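Local coordinates for protein intracellular protease/amidase (Salmonella enterica subsp. enterica serovar Typhimurium, PDB 4K2H) that belongs to the DJ-1/PfpI family, binds zinc and is tentatively assigned a peptidase activity, its actual function being unknown, at residues Met4-Ala12 against His31-Cys39; Gly117-Cys126 against Glu136-Asp147. The protein carries 1 engineered substitution. All coordinates share one frame; numbering follows the deposited sequence.

Contact 1: residues Met4-Ala12 against His31-Cys39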
ATOM      1  N   MET A   4       2.310  11.209 -22.557  1.00 65.37           N
ATOM      2  CA  MET A   4       2.143  10.388 -21.333  1.00 66.49           C
ATOM      3  C   MET A   4       3.253  10.694 -20.323  1.00 60.44           C
ATOM      4  O   MET A   4       4.429  10.727 -20.663  1.00 63.45           O
ATOM      5  CB  MET A   4       2.142   8.903 -21.689  1.00 71.33           C
ATOM      6  CG  MET A   4       1.913   7.987 -20.493  1.00 76.21           C
ATOM      7  SD  MET A   4       0.860   6.587 -20.923  1.00 83.82           S
ATOM      8  CE  MET A   4      -0.756   7.378 -21.000  1.00 80.62           C
ATOM      9  N   LYS A   5       2.863  10.905 -19.078  1.00 52.24           N
ATOM     10  CA  LYS A   5       3.781  11.337 -18.039  1.00 46.68           C
ATOM     11  C   LYS A   5       4.552  10.167 -17.433  1.00 43.37           C
ATOM     12  O   LYS A   5       4.054   9.042 -17.438  1.00 41.55           O
ATOM     13  CB  LYS A   5       2.974  12.031 -16.950  1.00 45.89           C
ATOM     14  CG  LYS A   5       2.247  13.279 -17.421  1.00 45.85           C
ATOM     15  CD  LYS A   5       3.199  14.456 -17.452  1.00 45.63           C
ATOM     16  CE  LYS A   5       2.661  15.582 -18.318  1.00 47.06           C
ATOM     17  NZ  LYS A   5       3.623  16.709 -18.293  1.00 48.30           N
ATOM     18  N   LYS A   6       5.732  10.455 -16.873  1.00 41.37           N
ATOM     19  CA  LYS A   6       6.611   9.449 -16.227  1.00 41.06           C
ATOM     20  C   LYS A   6       6.994   9.820 -14.794  1.00 36.92           C
ATOM     21  O   LYS A   6       7.458  10.939 -14.546  1.00 36.69           O
ATOM     22  CB  LYS A   6       7.931   9.362 -16.977  1.00 45.40           C
ATOM     23  CG  LYS A   6       7.999   8.428 -18.159  1.00 50.56           C
ATOM     24  CD  LYS A   6       9.473   8.232 -18.554  1.00 55.02           C
ATOM     25  CE  LYS A   6      10.259   9.561 -18.547  1.00 56.73           C
ATOM     26  NZ  LYS A   6      11.654   9.434 -19.053  1.00 58.13           N
ATOM     27  N   VAL A   7       6.860   8.867 -13.876  1.00 33.33           N
ATOM     28  CA  VAL A   7       7.177   9.072 -12.484  1.00 31.13           C
ATOM     29  C   VAL A   7       8.211   8.036 -12.037  1.00 30.34           C
ATOM     30  O   VAL A   7       8.087   6.869 -12.366  1.00 30.17           O
ATOM     31  CB  VAL A   7       5.912   8.938 -11.621  1.00 31.20           C
ATOM     32  CG1 VAL A   7       6.231   9.069 -10.129  1.00 29.83           C
ATOM     33  CG2 VAL A   7       4.871   9.979 -12.049  1.00 31.47           C
ATOM     34  N   ALA A   8       9.242   8.498 -11.325  1.00 28.76           N
ATOM     35  CA  ALA A   8      10.231   7.643 -10.655  1.00 29.11           C
ATOM     36  C   ALA A   8       9.911   7.543  -9.155  1.00 28.11           C
ATOM     37  O   ALA A   8       9.702   8.568  -8.490  1.00 27.88           O
ATOM     38  CB  ALA A   8      11.646   8.201 -10.841  1.00 28.59           C
ATOM     39  N   VAL A   9       9.863   6.329  -8.629  1.00 26.55           N
ATOM     40  CA  VAL A   9       9.656   6.136  -7.191  1.00 26.07           C
ATOM     41  C   VAL A   9      10.967   5.562  -6.690  1.00 26.39           C
ATOM     42  O   VAL A   9      11.415   4.509  -7.155  1.00 25.65           O
ATOM     43  CB  VAL A   9       8.490   5.177  -6.900  1.00 26.62           C
ATOM     44  CG1 VAL A   9       8.300   4.941  -5.395  1.00 26.23           C
ATOM     45  CG2 VAL A   9       7.204   5.703  -7.507  1.00 26.98           C
ATOM     46  N   LEU A  10      11.616   6.272  -5.781  1.00 26.45           N
ATOM     47  CA  LEU A  10      12.919   5.823  -5.307  1.00 26.35           C
ATOM     48  C   LEU A  10      12.730   4.872  -4.139  1.00 25.32           C
ATOM     49  O   LEU A  10      12.014   5.164  -3.179  1.00 25.20           O
ATOM     50  CB  LEU A  10      13.806   7.004  -4.880  1.00 26.39           C
ATOM     51  CG  LEU A  10      14.030   8.094  -5.930  1.00 26.76           C
ATOM     52  CD1 LEU A  10      15.095   9.058  -5.459  1.00 26.99           C
ATOM     53  CD2 LEU A  10      14.412   7.534  -7.283  1.00 27.23           C
ATOM     54  N   LEU A  11      13.408   3.737  -4.227  1.00 25.20           N
ATOM     55  CA  LEU A  11      13.282   2.695  -3.225  1.00 23.94           C
ATOM     56  C   LEU A  11      14.623   2.399  -2.560  1.00 24.09           C
ATOM     57  O   LEU A  11      15.415   1.658  -3.102  1.00 24.26           O
ATOM     58  CB  LEU A  11      12.714   1.423  -3.853  1.00 23.38           C
ATOM     59  CG  LEU A  11      11.327   1.482  -4.481  1.00 23.38           C
ATOM     60  CD1 LEU A  11      10.873   0.078  -4.876  1.00 23.08           C
ATOM     61  CD2 LEU A  11      10.283   2.143  -3.578  1.00 23.06           C
ATOM     62  N   ALA A  12      14.855   2.938  -1.370  1.00 23.82           N
ATOM     63  CA  ALA A  12      16.072   2.626  -0.622  1.00 24.44           C
ATOM     64  C   ALA A  12      15.773   1.514   0.407  1.00 24.55           C
ATOM     65  O   ALA A  12      14.611   1.263   0.711  1.00 25.80           O
ATOM     66  CB  ALA A  12      16.601   3.870   0.065  1.00 24.51           C
ATOM     67  N   HIS A  31      -2.930   5.041 -15.651  1.00 44.14           N
ATOM     68  CA  HIS A  31      -2.030   4.809 -16.767  1.00 45.31           C
ATOM     69  C   HIS A  31      -0.905   5.850 -16.868  1.00 42.15           C
ATOM     70  O   HIS A  31      -0.373   6.065 -17.941  1.00 41.61           O
ATOM     71  CB  HIS A  31      -2.814   4.778 -18.091  1.00 50.86           C
ATOM     72  CG  HIS A  31      -3.993   3.853 -18.082  1.00 55.78           C
ATOM     73  ND1 HIS A  31      -3.873   2.496 -18.277  1.00 58.62           N
ATOM     74  CD2 HIS A  31      -5.317   4.093 -17.908  1.00 58.39           C
ATOM     75  CE1 HIS A  31      -5.067   1.934 -18.221  1.00 58.80           C
ATOM     76  NE2 HIS A  31      -5.961   2.881 -17.998  1.00 59.04           N
ATOM     77  N   ILE A  32      -0.552   6.495 -15.760  1.00 39.90           N
ATOM     78  CA  ILE A  32       0.695   7.261 -15.675  1.00 37.80           C
ATOM     79  C   ILE A  32       1.854   6.262 -15.601  1.00 37.43           C
ATOM     80  O   ILE A  32       1.804   5.320 -14.827  1.00 40.33           O
ATOM     81  CB  ILE A  32       0.693   8.200 -14.458  1.00 36.41           C
ATOM     82  CG1 ILE A  32      -0.423   9.244 -14.621  1.00 36.22           C
ATOM     83  CG2 ILE A  32       2.051   8.853 -14.260  1.00 35.05           C
ATOM     84  CD1 ILE A  32      -0.660  10.101 -13.401  1.00 36.01           C
ATOM     85  N   ASP A  33       2.871   6.443 -16.433  1.00 37.97           N
ATOM     86  CA  ASP A  33       4.066   5.582 -16.418  1.00 39.33           C
ATOM     87  C   ASP A  33       4.809   5.704 -15.103  1.00 37.23           C
ATOM     88  O   ASP A  33       5.156   6.822 -14.705  1.00 37.95           O
ATOM     89  CB  ASP A  33       5.020   6.038 -17.495  1.00 41.90           C
ATOM     90  CG  ASP A  33       5.183   5.052 -18.563  1.00 46.84           C
ATOM     91  OD1 ASP A  33       4.173   4.611 -19.144  1.00 48.67           O
ATOM     92  OD2 ASP A  33       6.355   4.734 -18.836  1.00 53.73           O
ATOM     93  N   VAL A  34       5.035   4.582 -14.431  1.00 34.93           N
ATOM     94  CA  VAL A  34       5.797   4.564 -13.172  1.00 33.35           C
ATOM     95  C   VAL A  34       7.010   3.627 -13.296  1.00 31.92           C
ATOM     96  O   VAL A  34       6.892   2.524 -13.809  1.00 32.12           O
ATOM     97  CB  VAL A  34       4.925   4.139 -11.976  1.00 33.15           C
ATOM     98  CG1 VAL A  34       5.697   4.298 -10.681  1.00 33.93           C
ATOM     99  CG2 VAL A  34       3.659   4.987 -11.873  1.00 34.89           C
ATOM    100  N   GLU A  35       8.177   4.092 -12.879  1.00 32.10           N
ATOM    101  CA  GLU A  35       9.358   3.232 -12.705  1.00 32.76           C
ATOM    102  C   GLU A  35       9.848   3.275 -11.271  1.00 29.54           C
ATOM    103  O   GLU A  35      10.164   4.337 -10.754  1.00 29.21           O
ATOM    104  CB  GLU A  35      10.490   3.669 -13.614  1.00 36.38           C
ATOM    105  CG  GLU A  35      10.728   2.755 -14.794  1.00 39.64           C
ATOM    106  CD  GLU A  35      12.035   3.045 -15.510  1.00 41.68           C
ATOM    107  OE1 GLU A  35      12.702   4.058 -15.232  1.00 41.90           O
ATOM    108  OE2 GLU A  35      12.407   2.220 -16.357  1.00 45.58           O
ATOM    109  N   THR A  36       9.869   2.121 -10.618  1.00 27.28           N
ATOM    110  CA  THR A  36      10.503   2.009  -9.310  1.00 25.89           C
ATOM    111  C   THR A  36      12.018   1.922  -9.556  1.00 26.09           C
ATOM    112  O   THR A  36      12.486   1.170 -10.414  1.00 26.25           O
ATOM    113  CB  THR A  36       9.991   0.768  -8.531  1.00 24.88           C
ATOM    114  OG1 THR A  36      10.134  -0.400  -9.329  1.00 25.18           O
ATOM    115  CG2 THR A  36       8.551   0.896  -8.239  1.00 24.87           C
ATOM    116  N   LEU A  37      12.774   2.725  -8.828  1.00 26.07           N
ATOM    117  CA  LEU A  37      14.207   2.732  -8.966  1.00 26.53           C
ATOM    118  C   LEU A  37      14.851   2.455  -7.621  1.00 26.49           C
ATOM    119  O   LEU A  37      14.633   3.192  -6.651  1.00 27.19           O
ATOM    120  CB  LEU A  37      14.668   4.097  -9.470  1.00 26.77           C
ATOM    121  CG  LEU A  37      14.065   4.550 -10.818  1.00 27.67           C
ATOM    122  CD1 LEU A  37      14.690   5.866 -11.284  1.00 27.48           C
ATOM    123  CD2 LEU A  37      14.192   3.509 -11.930  1.00 28.03           C
ATOM    124  N   ALA A  38      15.676   1.423  -7.568  1.00 25.97           N
ATOM    125  CA  ALA A  38      16.514   1.186  -6.407  1.00 27.81           C
ATOM    126  C   ALA A  38      17.721   2.105  -6.455  1.00 28.48           C
ATOM    127  O   ALA A  38      18.103   2.561  -7.512  1.00 30.48           O
ATOM    128  CB  ALA A  38      16.980  -0.266  -6.376  1.00 28.07           C
ATOM    129  N   CYS A  39      18.355   2.360  -5.333  1.00 30.03           N
ATOM    130  CA  CYS A  39      19.324   3.464  -5.301  1.00 33.49           C
ATOM    131  C   CYS A  39      20.793   3.104  -5.284  1.00 34.94           C
ATOM    132  O   CYS A  39      21.639   3.957  -5.553  1.00 37.58           O
ATOM    133  CB  CYS A  39      18.965   4.393  -4.158  1.00 34.19           C
ATOM    134  SG  CYS A  39      17.311   5.037  -4.490  1.00 35.59           S
TER
HETATM  135  O   HOH W   1      17.952   0.688  -3.008  1.00 38.20           O

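Contact 2: residues Gly117-Cys126 against Glu136-Asp147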
ATOM      1  N   GLY A 117      19.568  20.928   3.204  1.00 44.28           N
ATOM      2  CA  GLY A 117      19.360  22.327   2.869  1.00 43.32           C
ATOM      3  C   GLY A 117      18.778  22.534   1.488  1.00 43.31           C
ATOM      4  O   GLY A 117      19.082  23.526   0.856  1.00 45.51           O
ATOM      5  N   LEU A 118      17.954  21.599   1.013  1.00 42.16           N
ATOM      6  CA  LEU A 118      17.485  21.624  -0.374  1.00 42.07           C
ATOM      7  C   LEU A 118      16.016  21.999  -0.481  1.00 40.00           C
ATOM      8  O   LEU A 118      15.419  21.857  -1.549  1.00 40.30           O
ATOM      9  CB  LEU A 118      17.702  20.259  -1.057  1.00 43.83           C
ATOM     10  CG  LEU A 118      19.123  19.656  -1.046  1.00 45.46           C
ATOM     11  CD1 LEU A 118      19.137  18.296  -1.731  1.00 45.55           C
ATOM     12  CD2 LEU A 118      20.115  20.581  -1.722  1.00 47.71           C
ATOM     13  N   LEU A 119      15.434  22.495   0.604  1.00 39.07           N
ATOM     14  CA  LEU A 119      14.017  22.894   0.578  1.00 39.81           C
ATOM     15  C   LEU A 119      13.815  24.247  -0.097  1.00 41.44           C
ATOM     16  O   LEU A 119      12.740  24.493  -0.642  1.00 40.13           O
ATOM     17  CB  LEU A 119      13.390  22.855   1.966  1.00 38.62           C
ATOM     18  CG  LEU A 119      13.075  21.408   2.375  1.00 38.91           C
ATOM     19  CD1 LEU A 119      12.703  21.319   3.843  1.00 38.36           C
ATOM     20  CD2 LEU A 119      11.993  20.779   1.494  1.00 38.42           C
ATOM     21  N   LYS A 120      14.859  25.081  -0.093  1.00 44.22           N
ATOM     22  CA  LYS A 120      14.879  26.364  -0.815  1.00 47.52           C
ATOM     23  C   LYS A 120      13.841  27.313  -0.268  1.00 46.77           C
ATOM     24  O   LYS A 120      13.184  28.015  -1.024  1.00 47.75           O
ATOM     25  CB  LYS A 120      14.655  26.184  -2.332  1.00 49.37           C
ATOM     26  CG  LYS A 120      15.867  25.626  -3.060  1.00 52.55           C
ATOM     27  CD  LYS A 120      15.658  25.562  -4.564  1.00 55.29           C
ATOM     28  CE  LYS A 120      14.711  24.439  -4.938  1.00 56.85           C
ATOM     29  NZ  LYS A 120      14.257  24.517  -6.352  1.00 58.92           N
ATOM     30  N   GLY A 121      13.693  27.312   1.050  1.00 47.43           N
ATOM     31  CA  GLY A 121      12.671  28.114   1.717  1.00 47.84           C
ATOM     32  C   GLY A 121      11.240  27.643   1.481  1.00 47.42           C
ATOM     33  O   GLY A 121      10.314  28.287   1.931  1.00 49.86           O
ATOM     34  N   ARG A 122      11.026  26.517   0.798  1.00 45.45           N
ATOM     35  CA  ARG A 122       9.657  26.191   0.396  1.00 43.18           C
ATOM     36  C   ARG A 122       8.802  25.669   1.526  1.00 41.22           C
ATOM     37  O   ARG A 122       9.314  25.175   2.540  1.00 39.82           O
ATOM     38  CB  ARG A 122       9.631  25.230  -0.778  1.00 42.94           C
ATOM     39  CG  ARG A 122       9.982  25.894  -2.107  1.00 43.99           C
ATOM     40  CD  ARG A 122      10.196  24.841  -3.180  1.00 43.70           C
ATOM     41  NE  ARG A 122      11.330  23.961  -2.834  1.00 43.39           N
ATOM     42  CZ  ARG A 122      11.899  23.108  -3.675  1.00 42.52           C
ATOM     43  NH1 ARG A 122      11.483  23.013  -4.927  1.00 44.57           N
ATOM     44  NH2 ARG A 122      12.921  22.371  -3.274  1.00 42.65           N
ATOM     45  N   ARG A 123       7.487  25.823   1.353  1.00 40.59           N
ATOM     46  CA  ARG A 123       6.511  25.242   2.267  1.00 40.85           C
ATOM     47  C   ARG A 123       6.434  23.731   2.046  1.00 38.27           C
ATOM     48  O   ARG A 123       6.449  23.273   0.915  1.00 36.53           O
ATOM     49  CB  ARG A 123       5.135  25.879   2.078  1.00 44.40           C
ATOM     50  CG  ARG A 123       5.080  27.335   2.557  1.00 47.72           C
ATOM     51  CD  ARG A 123       3.730  27.958   2.257  1.00 51.39           C
ATOM     52  NE  ARG A 123       3.553  28.083   0.812  1.00 54.54           N
ATOM     53  CZ  ARG A 123       2.732  27.349   0.060  1.00 57.73           C
ATOM     54  NH1 ARG A 123       2.691  27.567  -1.258  1.00 59.47           N
ATOM     55  NH2 ARG A 123       1.950  26.408   0.596  1.00 58.50           N
ATOM     56  N   TYR A 124       6.346  22.975   3.141  1.00 36.92           N
ATOM     57  CA  TYR A 124       6.394  21.520   3.095  1.00 36.19           C
ATOM     58  C   TYR A 124       5.774  20.984   4.379  1.00 35.65           C
ATOM     59  O   TYR A 124       5.611  21.720   5.360  1.00 36.72           O
ATOM     60  CB  TYR A 124       7.856  21.036   2.970  1.00 35.35           C
ATOM     61  CG  TYR A 124       8.599  21.142   4.275  1.00 36.88           C
ATOM     62  CD1 TYR A 124       8.681  20.040   5.124  1.00 37.27           C
ATOM     63  CD2 TYR A 124       9.138  22.371   4.714  1.00 38.55           C
ATOM     64  CE1 TYR A 124       9.299  20.116   6.353  1.00 37.55           C
ATOM     65  CE2 TYR A 124       9.776  22.465   5.946  1.00 39.43           C
ATOM     66  CZ  TYR A 124       9.854  21.320   6.764  1.00 39.54           C
ATOM     67  OH  TYR A 124      10.481  21.333   7.996  1.00 39.51           O
ATOM     68  N   VAL A 125       5.426  19.703   4.351  1.00 34.56           N
ATOM     69  CA  VAL A 125       5.009  18.963   5.526  1.00 34.12           C
ATOM     70  C   VAL A 125       5.836  17.691   5.619  1.00 35.00           C
ATOM     71  O   VAL A 125       6.397  17.219   4.640  1.00 34.21           O
ATOM     72  CB  VAL A 125       3.505  18.621   5.495  1.00 34.67           C
ATOM     73  CG1 VAL A 125       3.162  17.607   4.412  1.00 34.05           C
ATOM     74  CG2 VAL A 125       3.021  18.129   6.852  1.00 34.58           C
ATOM     75  N   CYS A 126       5.914  17.155   6.817  1.00 36.39           N
ATOM     76  CA  CYS A 126       6.582  15.913   7.046  1.00 37.48           C
ATOM     77  C   CYS A 126       5.901  15.300   8.265  1.00 38.71           C
ATOM     78  O   CYS A 126       4.990  15.909   8.847  1.00 40.32           O
ATOM     79  CB  CYS A 126       8.066  16.178   7.303  1.00 37.15           C
ATOM     80  SG  CYS A 126       8.360  17.131   8.800  1.00 38.99           S
ATOM     81  N   GLU A 136      15.904  25.338   7.227  1.00 60.68           N
ATOM     82  CA  GLU A 136      15.564  26.307   6.144  1.00 62.83           C
ATOM     83  C   GLU A 136      14.323  26.004   5.276  1.00 62.32           C
ATOM     84  O   GLU A 136      14.278  26.357   4.095  1.00 71.13           O
ATOM     85  CB  GLU A 136      16.796  26.568   5.247  1.00 63.26           C
ATOM     86  CG  GLU A 136      17.484  25.317   4.694  1.00 64.16           C
ATOM     87  CD  GLU A 136      16.718  24.625   3.566  1.00 64.80           C
ATOM     88  OE1 GLU A 136      16.429  25.286   2.536  1.00 66.61           O
ATOM     89  OE2 GLU A 136      16.422  23.409   3.706  1.00 62.07           O
ATOM     90  N   GLY A 137      13.301  25.385   5.834  1.00 58.59           N
ATOM     91  CA  GLY A 137      12.042  25.254   5.105  1.00 54.24           C
ATOM     92  C   GLY A 137      10.970  25.942   5.906  1.00 52.66           C
ATOM     93  O   GLY A 137      11.242  26.429   7.011  1.00 52.45           O
ATOM     94  N   VAL A 138       9.756  25.996   5.361  1.00 48.18           N
ATOM     95  CA  VAL A 138       8.594  26.445   6.137  1.00 45.82           C
ATOM     96  C   VAL A 138       7.581  25.318   6.358  1.00 43.38           C
ATOM     97  O   VAL A 138       6.780  25.007   5.476  1.00 43.39           O
ATOM     98  CB  VAL A 138       7.869  27.651   5.474  1.00 46.34           C
ATOM     99  CG1 VAL A 138       6.659  28.048   6.312  1.00 46.69           C
ATOM    100  CG2 VAL A 138       8.830  28.821   5.312  1.00 46.48           C
ATOM    101  N   TYR A 139       7.593  24.739   7.553  1.00 41.85           N
ATOM    102  CA  TYR A 139       6.672  23.664   7.889  1.00 39.66           C
ATOM    103  C   TYR A 139       5.228  24.146   7.914  1.00 40.51           C
ATOM    104  O   TYR A 139       4.922  25.122   8.600  1.00 40.72           O
ATOM    105  CB  TYR A 139       7.023  23.093   9.266  1.00 39.36           C
ATOM    106  CG  TYR A 139       6.033  22.062   9.761  1.00 38.53           C
ATOM    107  CD1 TYR A 139       6.100  20.739   9.325  1.00 37.98           C
ATOM    108  CD2 TYR A 139       5.055  22.405  10.658  1.00 39.07           C
ATOM    109  CE1 TYR A 139       5.212  19.788   9.784  1.00 37.92           C
ATOM    110  CE2 TYR A 139       4.152  21.475  11.128  1.00 40.40           C
ATOM    111  CZ  TYR A 139       4.228  20.163  10.687  1.00 40.29           C
ATOM    112  OH  TYR A 139       3.321  19.244  11.155  1.00 41.59           O
ATOM    113  N   VAL A 140       4.357  23.468   7.171  1.00 39.59           N
ATOM    114  CA  VAL A 140       2.910  23.681   7.249  1.00 40.57           C
ATOM    115  C   VAL A 140       2.279  22.361   7.657  1.00 41.05           C
ATOM    116  O   VAL A 140       2.645  21.294   7.118  1.00 41.69           O
ATOM    117  CB  VAL A 140       2.303  24.111   5.897  1.00 41.35           C
ATOM    118  CG1 VAL A 140       0.806  24.441   6.039  1.00 42.45           C
ATOM    119  CG2 VAL A 140       3.038  25.325   5.344  1.00 42.08           C
ATOM    120  N   ASP A 141       1.370  22.407   8.628  1.00 41.63           N
ATOM    121  CA  ASP A 141       0.679  21.190   9.061  1.00 40.54           C
ATOM    122  C   ASP A 141      -0.566  20.998   8.241  1.00 39.26           C
ATOM    123  O   ASP A 141      -1.634  21.427   8.633  1.00 41.35           O
ATOM    124  CB  ASP A 141       0.334  21.201  10.552  1.00 41.00           C
ATOM    125  CG  ASP A 141      -0.292  19.878  11.018  1.00 42.89           C
ATOM    126  OD1 ASP A 141      -0.474  18.933  10.193  1.00 41.55           O
ATOM    127  OD2 ASP A 141      -0.596  19.761  12.221  1.00 45.77           O
ATOM    128  N   ALA A 142      -0.418  20.337   7.097  1.00 39.26           N
ATOM    129  CA  ALA A 142      -1.554  19.933   6.269  1.00 38.65           C
ATOM    130  C   ALA A 142      -1.292  18.542   5.684  1.00 39.04           C
ATOM    131  O   ALA A 142      -0.143  18.132   5.563  1.00 35.57           O
ATOM    132  CB  ALA A 142      -1.775  20.938   5.154  1.00 40.18           C
ATOM    133  N   PRO A 143      -2.365  17.818   5.309  1.00 39.13           N
ATOM    134  CA  PRO A 143      -2.232  16.502   4.689  1.00 38.31           C
ATOM    135  C   PRO A 143      -1.275  16.487   3.509  1.00 37.71           C
ATOM    136  O   PRO A 143      -0.420  15.592   3.408  1.00 38.24           O
ATOM    137  CB  PRO A 143      -3.674  16.192   4.235  1.00 38.97           C
ATOM    138  CG  PRO A 143      -4.527  16.886   5.255  1.00 40.19           C
ATOM    139  CD  PRO A 143      -3.777  18.156   5.592  1.00 40.40           C
ATOM    140  N   VAL A 144      -1.454  17.465   2.623  1.00 36.42           N
ATOM    141  CA  VAL A 144      -0.678  17.634   1.440  1.00 35.46           C
ATOM    142  C   VAL A 144      -0.394  19.127   1.279  1.00 36.75           C
ATOM    143  O   VAL A 144      -1.297  19.949   1.351  1.00 38.40           O
ATOM    144  CB  VAL A 144      -1.435  17.107   0.207  1.00 36.24           C
ATOM    145  CG1 VAL A 144      -0.618  17.308  -1.060  1.00 35.88           C
ATOM    146  CG2 VAL A 144      -1.744  15.627   0.364  1.00 37.19           C
ATOM    147  N   VAL A 145       0.867  19.466   1.055  1.00 37.72           N
ATOM    148  CA  VAL A 145       1.310  20.837   0.841  1.00 37.33           C
ATOM    149  C   VAL A 145       1.886  20.919  -0.543  1.00 38.70           C
ATOM    150  O   VAL A 145       2.657  20.020  -0.935  1.00 38.88           O
ATOM    151  CB  VAL A 145       2.400  21.195   1.845  1.00 37.52           C
ATOM    152  CG1 VAL A 145       2.992  22.576   1.555  1.00 39.42           C
ATOM    153  CG2 VAL A 145       1.828  21.123   3.245  1.00 38.65           C
ATOM    154  N   GLU A 146       1.519  21.959  -1.291  1.00 39.88           N
ATOM    155  CA  GLU A 146       2.113  22.229  -2.603  1.00 41.74           C
ATOM    156  C   GLU A 146       2.753  23.593  -2.654  1.00 43.29           C
ATOM    157  O   GLU A 146       2.129  24.603  -2.279  1.00 43.56           O
ATOM    158  CB  GLU A 146       1.062  22.229  -3.685  1.00 44.16           C
ATOM    159  CG  GLU A 146       0.329  20.935  -3.828  1.00 46.35           C
ATOM    160  CD  GLU A 146      -0.722  21.033  -4.907  1.00 49.00           C
ATOM    161  OE1 GLU A 146      -0.350  21.268  -6.083  1.00 51.53           O
ATOM    162  OE2 GLU A 146      -1.910  20.875  -4.566  1.00 49.78           O
ATOM    163  N   ASP A 147       3.982  23.644  -3.148  1.00 42.40           N
ATOM    164  CA  ASP A 147       4.665  24.915  -3.304  1.00 44.33           C
ATOM    165  C   ASP A 147       5.596  24.807  -4.475  1.00 43.84           C
ATOM    166  O   ASP A 147       6.659  24.211  -4.343  1.00 44.65           O
ATOM    167  CB  ASP A 147       5.430  25.278  -2.028  1.00 45.64           C
ATOM    168  CG  ASP A 147       6.118  26.645  -2.115  1.00 44.93           C
ATOM    169  OD1 ASP A 147       6.117  27.269  -3.189  1.00 44.70           O
ATOM    170  OD2 ASP A 147       6.691  27.067  -1.104  1.00 44.81           O
TER
HETATM  171  O   HOH W   2       5.612  20.725  -0.249  1.00 31.95           O
HETATM  172  O   HOH W   3      11.209  23.701   8.874  1.00 43.22           O
HETATM  173  O   HOH W   4       4.330  16.661  11.058  1.00 43.28           O

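Contact 1: residues Met4-Ala12 against His31-Cys39
V7 and V9 of strand 6-11 each bond through both N and O to strand 33-38, the alternation that defines neighbouring parallel strands. V7 N donates to D33 O (2.8 Å) and V7 O accepts from E35 N. Two residues on, V9 N reaches E35 O, and L37 N meets V9 O at 2.8 Å in a nearly straight bond of 172°. Joined in sequence by helix 17-29, the strands form a beta-alpha-beta unit of the central parallel sheet in this DJ-1/PfpI fold, and strand 69-72 flanks 6-11 on its other edge. L11 N to L37 O continues the series. At the opposite end the bond from D33 N to K5 O is weak.

V7, V34 and T36 pack against helix 17-29 (L27 and L24), with V9 on the same face of the sheet. V9 CG2 meets V34 CG1 at 3.8 Å; the latter stands anti to its own backbone N (chi1 -173°), while V9 CG2 lies anti to the carbonyl carbon. Further along, L11 CD1 lies against T36 CB, and T36 OG1 is hydrogen-bonded to the backbone N of D56. On the other face A8 CB touches L37 CD1, and the K6 and D33 side chains run alongside each other, pointing the same way. E35 on that face forms a salt bridge with R62. Beyond L11 a water takes over from direct pairing, donating to L11 O at 2.7 Å and accepting from C39 N at 2.9 Å.

Contact 2: residues Gly117-Cys126 against Glu136-Asp147
R123 lies along segment 136-147 from CB to guanidinium. Its CB sits between V140 CG2, at 3.9 Å, and the D147 carboxylate; CG then passes V138 CB as well as V140 CG2, the R123 and V140 side chains running side by side. A bend at chi3 (-67°) turns the end of the chain toward D147. R123 NE stands 3.8 Å from D147 OD2 in a long salt bridge: that oxygen lies well out of the guanidinium plane, so the attraction is of charge alone. The two flat groups are stacked, 17° apart, with D147 CB over one guanidinium face. At the tip, NH1 makes a weak bond to E146 O. D147 OD2 spends its anti lone pair on R123 N, at 2.9 Å, so one carboxylate oxygen serves both the backbone and the charged side chain.

Strands 123-124 and 138-139 make a two-stranded parallel sheet, and the chain then returns as strand 144-147, which pairs antiparallel with 150-153. V138 N donates to R122 O, Y124 N to V138 O, and V140 N to Y124 O at 2.8 Å. The Y124 ring receives Y139 CA over one face in a CH-pi contact, 4.2 Å from the ring centroid, while G137 C and V138 N lie at its edge. The Y139 ring itself stacks on W131. Upstream, a type I' turn runs from L119 to R122. R122 NE and R122 N reach L119 O from opposite faces of its plane, the NE bond measuring 2.7 Å, and E136 OE1 accepts a weak bond from K120 N.

Contacts 1 and 2 illustrate how the chemistry of strand pairing can differ with depth in the fold. They lie on opposite sides of the chain's centre, about 22 Å between their own centres and about 11 Å between nearest atoms, and share no strand. Contact 1 is buried in the central parallel sheet, where regular backbone bonds and aliphatic side chains dominate. Contact 2 is partly buried, pairs only short strands, and relies more on charged and aromatic side chains and on waters. Helix 159-171 is an element common to their surroundings: V7 and I32 of contact 1 touch it, as do P143, V144 and E146 of contact 2.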